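Local atomic coordinates of 2,3-dihydroxybenzoate-AMP ligase (Bacillus subtilis, PDB entry 1MDB), a protein that belongs to the ANL superfamily of AMP-binding enzymes and holds adenosine monophosphate and 2,3-dihydroxy-benzoic acid in adjoining sites. Residues A[80-85]-A[127-132]; A[104-109]-A[231-236]. All coordinates share one frame; numbering follows the deposited sequence.

Interaction 1. Residues A[80-85]-A[127-132]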
loop_
_atom_site.group_PDB
_atom_site.type_symbol
_atom_site.label_atom_id
_atom_site.label_comp_id
_atom_site.label_asym_id
_atom_site.label_seq_id
_atom_site.Cartn_x
_atom_site.Cartn_y
_atom_site.Cartn_z
ATOM N N VAL A 80 15.562 3.129 0.755
ATOM C CA VAL A 80 15.549 1.755 1.251
ATOM C C VAL A 80 14.717 0.903 0.286
ATOM O O VAL A 80 13.546 1.192 0.029
ATOM C CB VAL A 80 14.921 1.670 2.682
ATOM C CG1 VAL A 80 15.066 0.254 3.242
ATOM C CG2 VAL A 80 15.587 2.672 3.619
ATOM N N GLN A 81 15.328 -0.126 -0.277
ATOM C CA GLN A 81 14.624 -1.014 -1.201
ATOM C C GLN A 81 14.888 -2.466 -0.809
ATOM O O GLN A 81 15.626 -3.183 -1.486
ATOM C CB GLN A 81 15.078 -0.756 -2.645
ATOM C CG GLN A 81 14.442 -1.689 -3.677
ATOM C CD GLN A 81 14.947 -1.435 -5.089
ATOM O OE1 GLN A 81 16.118 -1.109 -5.286
ATOM N NE2 GLN A 81 14.074 -1.603 -6.078
ATOM N N LEU A 82 14.267 -2.892 0.287
ATOM C CA LEU A 82 14.443 -4.251 0.803
ATOM C C LEU A 82 13.194 -5.103 0.678
ATOM O O LEU A 82 12.081 -4.593 0.687
ATOM C CB LEU A 82 14.857 -4.200 2.278
ATOM C CG LEU A 82 16.215 -3.563 2.572
ATOM C CD1 LEU A 82 16.414 -3.450 4.071
ATOM C CD2 LEU A 82 17.324 -4.393 1.920
ATOM N N PRO A 83 13.367 -6.426 0.574
ATOM C CA PRO A 83 12.214 -7.326 0.453
ATOM C C PRO A 83 11.641 -7.499 1.846
ATOM O O PRO A 83 11.946 -6.726 2.758
ATOM C CB PRO A 83 12.823 -8.632 -0.065
ATOM C CG PRO A 83 14.343 -8.323 -0.280
ATOM C CD PRO A 83 14.626 -7.183 0.643
ATOM N N ASN A 84 10.832 -8.528 2.029
ATOM C CA ASN A 84 10.260 -8.774 3.338
ATOM C C ASN A 84 11.264 -9.579 4.175
ATOM O O ASN A 84 11.136 -10.796 4.308
ATOM C CB ASN A 84 8.946 -9.546 3.195
ATOM C CG ASN A 84 7.808 -8.681 2.663
ATOM O OD1 ASN A 84 8.027 -7.573 2.167
ATOM N ND2 ASN A 84 6.585 -9.193 2.760
ATOM N N ILE A 85 12.269 -8.897 4.717
ATOM C CA ILE A 85 13.284 -9.544 5.549
ATOM C C ILE A 85 13.452 -8.765 6.851
ATOM O O ILE A 85 13.017 -7.617 6.954
ATOM C CB ILE A 85 14.642 -9.654 4.809
ATOM C CG1 ILE A 85 15.058 -8.291 4.256
ATOM C CG2 ILE A 85 14.526 -10.649 3.665
ATOM C CD1 ILE A 85 16.353 -8.321 3.446
ATOM N N ILE A 127 20.081 1.480 0.205
ATOM C CA ILE A 127 20.142 0.200 0.910
ATOM C C ILE A 127 19.359 -0.901 0.184
ATOM O O ILE A 127 18.148 -0.783 -0.030
ATOM C CB ILE A 127 19.607 0.361 2.342
ATOM C CG1 ILE A 127 20.431 1.433 3.071
ATOM C CG2 ILE A 127 19.674 -0.969 3.083
ATOM C CD1 ILE A 127 20.003 1.678 4.521
ATOM N N ILE A 128 20.063 -1.972 -0.178
ATOM C CA ILE A 128 19.475 -3.094 -0.912
ATOM C C ILE A 128 19.899 -4.467 -0.389
ATOM O O ILE A 128 20.854 -4.589 0.386
ATOM C CB ILE A 128 19.915 -3.087 -2.389
ATOM C CG1 ILE A 128 21.447 -3.031 -2.455
ATOM C CG2 ILE A 128 19.288 -1.920 -3.142
ATOM C CD1 ILE A 128 22.022 -3.349 -3.820
ATOM N N PRO A 129 19.171 -5.521 -0.789
ATOM C CA PRO A 129 19.543 -6.868 -0.346
ATOM C C PRO A 129 20.540 -7.298 -1.425
ATOM O O PRO A 129 20.683 -6.598 -2.431
ATOM C CB PRO A 129 18.224 -7.634 -0.433
ATOM C CG PRO A 129 17.556 -6.995 -1.639
ATOM C CD PRO A 129 17.839 -5.515 -1.425
ATOM N N ASP A 130 21.245 -8.408 -1.243
ATOM C CA ASP A 130 22.170 -8.833 -2.289
ATOM C C ASP A 130 21.372 -9.290 -3.504
ATOM O O ASP A 130 21.615 -8.863 -4.631
ATOM C CB ASP A 130 23.080 -9.977 -1.810
ATOM C CG ASP A 130 22.352 -10.999 -0.954
ATOM O OD1 ASP A 130 21.116 -11.125 -1.071
ATOM O OD2 ASP A 130 23.027 -11.692 -0.162
ATOM N N ALA A 131 20.405 -10.162 -3.264
ATOM C CA ALA A 131 19.567 -10.679 -4.337
ATOM C C ALA A 131 18.236 -11.126 -3.759
ATOM O O ALA A 131 18.161 -11.589 -2.626
ATOM C CB ALA A 131 20.258 -11.845 -5.038
ATOM N N TYR A 132 17.180 -10.977 -4.541
ATOM C CA TYR A 132 15.859 -11.370 -4.089
ATOM C C TYR A 132 14.980 -11.778 -5.258
ATOM O O TYR A 132 14.999 -11.155 -6.325
ATOM C CB TYR A 132 15.196 -10.220 -3.324
ATOM C CG TYR A 132 13.727 -10.435 -3.078
ATOM C CD1 TYR A 132 13.283 -11.470 -2.254
ATOM C CD2 TYR A 132 12.771 -9.633 -3.705
ATOM C CE1 TYR A 132 11.925 -11.705 -2.060
ATOM C CE2 TYR A 132 11.404 -9.859 -3.519
ATOM C CZ TYR A 132 10.992 -10.899 -2.696
ATOM O OH TYR A 132 9.649 -11.139 -2.514
#

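Interaction 2. Residues A[104-109]-A[231-236]. With DBH (2,3-dihydroxy-benzoic acid), chain E; AMP (adenosine monophosphate), chain D.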
loop_
_atom_site.group_PDB
_atom_site.type_symbol
_atom_site.label_atom_id
_atom_site.label_comp_id
_atom_site.label_asym_id
_atom_site.label_seq_id
_atom_site.Cartn_x
_atom_site.Cartn_y
_atom_site.Cartn_z
ATOM N N PHE A 104 10.883 4.963 0.888
ATOM C CA PHE A 104 10.403 3.606 0.660
ATOM C C PHE A 104 10.176 3.097 -0.752
ATOM O O PHE A 104 9.057 3.149 -1.275
ATOM C CB PHE A 104 9.126 3.377 1.495
ATOM C CG PHE A 104 9.381 3.308 2.982
ATOM C CD1 PHE A 104 8.830 4.254 3.848
ATOM C CD2 PHE A 104 10.184 2.305 3.519
ATOM C CE1 PHE A 104 9.078 4.200 5.224
ATOM C CE2 PHE A 104 10.437 2.245 4.896
ATOM C CZ PHE A 104 9.885 3.193 5.747
ATOM N N ALA A 105 11.242 2.574 -1.353
ATOM C CA ALA A 105 11.167 2.003 -2.693
ATOM C C ALA A 105 10.592 0.592 -2.561
ATOM O O ALA A 105 10.523 0.045 -1.468
ATOM C CB ALA A 105 12.557 1.953 -3.327
ATOM N N LEU A 106 10.169 0.017 -3.678
ATOM C CA LEU A 106 9.600 -1.327 -3.696
ATOM C C LEU A 106 10.554 -2.281 -4.425
ATOM O O LEU A 106 11.332 -1.866 -5.282
ATOM C CB LEU A 106 8.228 -1.311 -4.400
ATOM C CG LEU A 106 6.952 -1.216 -3.535
ATOM C CD1 LEU A 106 7.140 -0.225 -2.409
ATOM C CD2 LEU A 106 5.747 -0.831 -4.404
ATOM N N PRO A 107 10.497 -3.576 -4.091
ATOM C CA PRO A 107 11.347 -4.598 -4.702
ATOM C C PRO A 107 11.328 -4.621 -6.227
ATOM O O PRO A 107 12.299 -5.042 -6.859
ATOM C CB PRO A 107 10.802 -5.890 -4.103
ATOM C CG PRO A 107 10.397 -5.450 -2.724
ATOM C CD PRO A 107 9.671 -4.158 -3.018
ATOM N N SER A 108 10.228 -4.156 -6.812
ATOM C CA SER A 108 10.073 -4.156 -8.259
ATOM C C SER A 108 10.677 -2.942 -8.957
ATOM O O SER A 108 10.759 -2.906 -10.181
ATOM C CB SER A 108 8.589 -4.231 -8.612
ATOM O OG SER A 108 7.925 -3.094 -8.090
ATOM N N HIS A 109 11.084 -1.936 -8.199
ATOM C CA HIS A 109 11.654 -0.755 -8.834
ATOM C C HIS A 109 13.003 -1.052 -9.485
ATOM O O HIS A 109 13.754 -1.910 -9.027
ATOM C CB HIS A 109 11.769 0.381 -7.815
ATOM C CG HIS A 109 10.445 0.961 -7.432
ATOM N ND1 HIS A 109 10.202 1.529 -6.199
ATOM C CD2 HIS A 109 9.277 1.026 -8.114
ATOM C CE1 HIS A 109 8.940 1.914 -6.137
ATOM N NE2 HIS A 109 8.356 1.620 -7.284
ATOM N N PRO A 231 4.529 -6.689 -0.427
ATOM C CA PRO A 231 5.806 -5.989 -0.192
ATOM C C PRO A 231 5.495 -5.012 0.943
ATOM O O PRO A 231 4.788 -4.021 0.739
ATOM C CB PRO A 231 6.057 -5.282 -1.523
ATOM C CG PRO A 231 5.425 -6.220 -2.530
ATOM C CD PRO A 231 4.119 -6.592 -1.841
ATOM N N MET A 232 6.021 -5.292 2.130
ATOM C CA MET A 232 5.711 -4.502 3.326
ATOM C C MET A 232 6.089 -3.030 3.418
ATOM O O MET A 232 5.636 -2.345 4.335
ATOM C CB MET A 232 6.215 -5.238 4.578
ATOM C CG MET A 232 7.724 -5.291 4.725
ATOM S SD MET A 232 8.192 -6.518 5.970
ATOM C CE MET A 232 10.003 -6.266 6.042
ATOM N N ALA A 233 6.910 -2.535 2.498
ATOM C CA ALA A 233 7.273 -1.115 2.518
ATOM C C ALA A 233 6.130 -0.250 1.965
ATOM O O ALA A 233 6.165 0.974 2.085
ATOM C CB ALA A 233 8.545 -0.876 1.707
ATOM N N HIS A 234 5.135 -0.875 1.342
ATOM C CA HIS A 234 3.978 -0.135 0.806
ATOM C C HIS A 234 3.108 0.284 1.997
ATOM O O HIS A 234 2.966 -0.473 2.953
ATOM C CB HIS A 234 3.157 -1.012 -0.142
ATOM C CG HIS A 234 1.965 -0.318 -0.732
ATOM N ND1 HIS A 234 2.037 0.454 -1.876
ATOM C CD2 HIS A 234 0.684 -0.232 -0.303
ATOM C CE1 HIS A 234 0.852 0.986 -2.122
ATOM N NE2 HIS A 234 0.013 0.585 -1.182
ATOM N N ASN A 235 2.518 1.471 1.928
ATOM C CA ASN A 235 1.706 2.007 3.032
ATOM C C ASN A 235 0.692 1.039 3.657
ATOM O O ASN A 235 0.513 1.025 4.873
ATOM C CB ASN A 235 0.980 3.282 2.581
ATOM C CG ASN A 235 0.564 4.178 3.755
ATOM O OD1 ASN A 235 1.406 4.633 4.533
ATOM N ND2 ASN A 235 -0.738 4.440 3.875
ATOM N N TYR A 236 0.038 0.245 2.819
ATOM C CA TYR A 236 -0.979 -0.711 3.245
ATOM C C TYR A 236 -0.381 -1.801 4.165
ATOM O O TYR A 236 -0.747 -1.892 5.345
ATOM C CB TYR A 236 -1.643 -1.290 1.977
ATOM C CG TYR A 236 -2.669 -2.397 2.143
ATOM C CD1 TYR A 236 -2.959 -3.235 1.068
ATOM C CD2 TYR A 236 -3.350 -2.608 3.348
ATOM C CE1 TYR A 236 -3.890 -4.257 1.169
ATOM C CE2 TYR A 236 -4.296 -3.646 3.465
ATOM C CZ TYR A 236 -4.553 -4.463 2.363
ATOM O OH TYR A 236 -5.455 -5.497 2.428
HETATM C C21 DBH E . -3.110 2.072 -1.089
HETATM O O9 DBH E . -3.541 1.558 -2.249
HETATM C C18 DBH E . -3.596 1.602 0.234
HETATM C C15 DBH E . -4.510 0.509 0.307
HETATM C C12 DBH E . -4.996 0.064 1.554
HETATM C C3 DBH E . -3.168 2.251 1.435
HETATM O O3 DBH E . -2.265 3.332 1.431
HETATM C C6 DBH E . -3.658 1.804 2.678
HETATM C C9 DBH E . -4.568 0.721 2.747
HETATM O O6 DBH E . -3.255 2.430 3.836
HETATM P P AMP D . -1.734 3.826 -2.398
HETATM O O1P AMP D . -1.044 5.030 -1.812
HETATM O O2P AMP D . -0.889 3.022 -3.329
HETATM O O3P AMP D . -2.377 2.969 -1.339
HETATM O "O5'" AMP D . -2.933 4.353 -3.407
HETATM C "C5'" AMP D . -4.194 4.887 -2.911
HETATM C "C4'" AMP D . -5.251 4.822 -4.021
HETATM O "O4'" AMP D . -5.446 3.443 -4.269
HETATM C "C3'" AMP D . -6.618 5.315 -3.645
HETATM O "O3'" AMP D . -6.738 6.727 -3.796
HETATM C "C2'" AMP D . -7.523 4.510 -4.569
HETATM O "O2'" AMP D . -7.665 5.144 -5.858
HETATM C "C1'" AMP D . -6.797 3.188 -4.620
HETATM N N9 AMP D . -7.569 2.170 -3.516
HETATM C C8 AMP D . -6.975 1.674 -2.406
HETATM N N7 AMP D . -7.791 0.870 -1.729
HETATM C C5 AMP D . -8.904 0.876 -2.439
HETATM C C6 AMP D . -10.060 0.163 -2.141
HETATM N N6 AMP D . -10.166 -0.634 -1.078
HETATM N N1 AMP D . -11.105 0.317 -3.021
HETATM C C2 AMP D . -11.036 1.116 -4.124
HETATM N N3 AMP D . -9.917 1.796 -4.409
HETATM C C4 AMP D . -8.825 1.688 -3.571
#

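Interaction 1. Residues A[80-85]-A[127-132]
The ring of Tyr132 carries Pro83 on one of its faces: CB of Pro83 sits 3.5 Å from the ring centroid and only 8° off the ring normal, a CH-pi contact over the middle of the ring. CG of the same proline reaches back over the start of the side chain, 3.6 Å from CG of Tyr132. With CG anti to its backbone N (chi1 168°), the tyrosine runs alongside the proline in the opposite sense, and its hydroxyl, beyond the contact, is hydrogen-bonded to the backbone oxygen of Pro257. Proline suits this place because its compact, rigid ring sets CB and CG against the aromatic face without a flexible chain.

At its CD end Pro83 meets a second proline, this atom lying 3.7 Å from CG of Pro129. CD of Pro129 also touches the methyl CD2 of Leu82, at 3.6 Å, and that methyl lies against the backbone at the junction of Ile128 and Pro129. Pro129 has no N-H, and the backbone oxygen of Gln81 faces its CD instead, 3.2 Å away. One backbone bond joins the segments, from Gln81 N to Ile127 O (2.9 Å, 168° at the hydrogen), where Val80 and Ile127 pair in parallel. Both of these beta-branched residues point to the sheet face covered by helix 86-98, packing on Val91. Beyond that bond the chain 80-85 leaves the sheet for the helix, the first turn-off in the beta-alpha-beta crossover formed by strand 77-80, helix 86-98 and the parallel strand 101-104.

Interaction 2. Residues A[104-109]-A[231-236]
Apolar contacts join the two segments, and Ala233 is at their centre. Its methyl CB points at the loop 104-109 and lies 4.0 Å from CD2 of Phe104, approaching the ring obliquely; CD1 of Leu106 comes near the same methyl from another residue of that loop. Alanine suits the spot, since its one small methyl fits between the aromatic ring, the leucine branch and the backbone oxygen of Ala105. With CG anti to its carbonyl carbon (chi1 -70°), Phe104 carries its ring alongside Ala233, and the ring also meets Phe186 edge-to-face. At the far end two prolines touch, CD of Pro107 lying 4.1 Å from CB of Pro231.

Backbone hydrogen bonds shape each segment separately. Leu106 to His109 and Pro231 to His234 are both type I beta turns. Proline, with its phi already restrained, fits the second position of the former as Pro107; in the latter the backbone oxygen of Pro231 accepts from His234 N. The second turn delivers His234 to the N-cap position of helix 235-239, and in this AMP-binding enzyme domain of the ANL clan the helix start borders both ligand pockets.

Polar and ring-face contacts to the ligands come from this end. Asn235 ND2 donates to O3 of 2,3-dihydroxy-benzoic acid (3.1 Å, 162°) and more weakly to its O6, so one amide nitrogen spans the two neighbouring hydroxyl oxygens. His234, with CG anti to its backbone N (chi1 -180°), turns its ring edge to the ligands; NE2 makes a weak hydrogen bond to O3P of adenosine monophosphate (3.4 Å). Tyr236 offers a ring face to 2,3-dihydroxy-benzoic acid, whose C12 lies 3.4 Å from CG of Tyr236, while OH of Tyr236 is hydrogen-bonded to the backbone oxygen of Leu278.

The centres of interactions 1 and 2 are about 10 Å apart, and their segments alternate along the chain in the order 80-85, 104-109, 127-132, 231-236. Strand 77-80 lies between strands 101-104 and 125-132, all parallel, so the first three segments lie at or just beyond the ends of neighbouring strands of one sheet. The amide nitrogen NE2 of Gln81 joins the two contacts, with probable hydrogen bonds to the backbone oxygens of Leu106 and His109, while Asn84 OD1 accepts from the backbone N of Met232. Gln81 thus ties the loop 80-85 to 104-109, and Asn84 ties it to the turn that leads into helix 235-239.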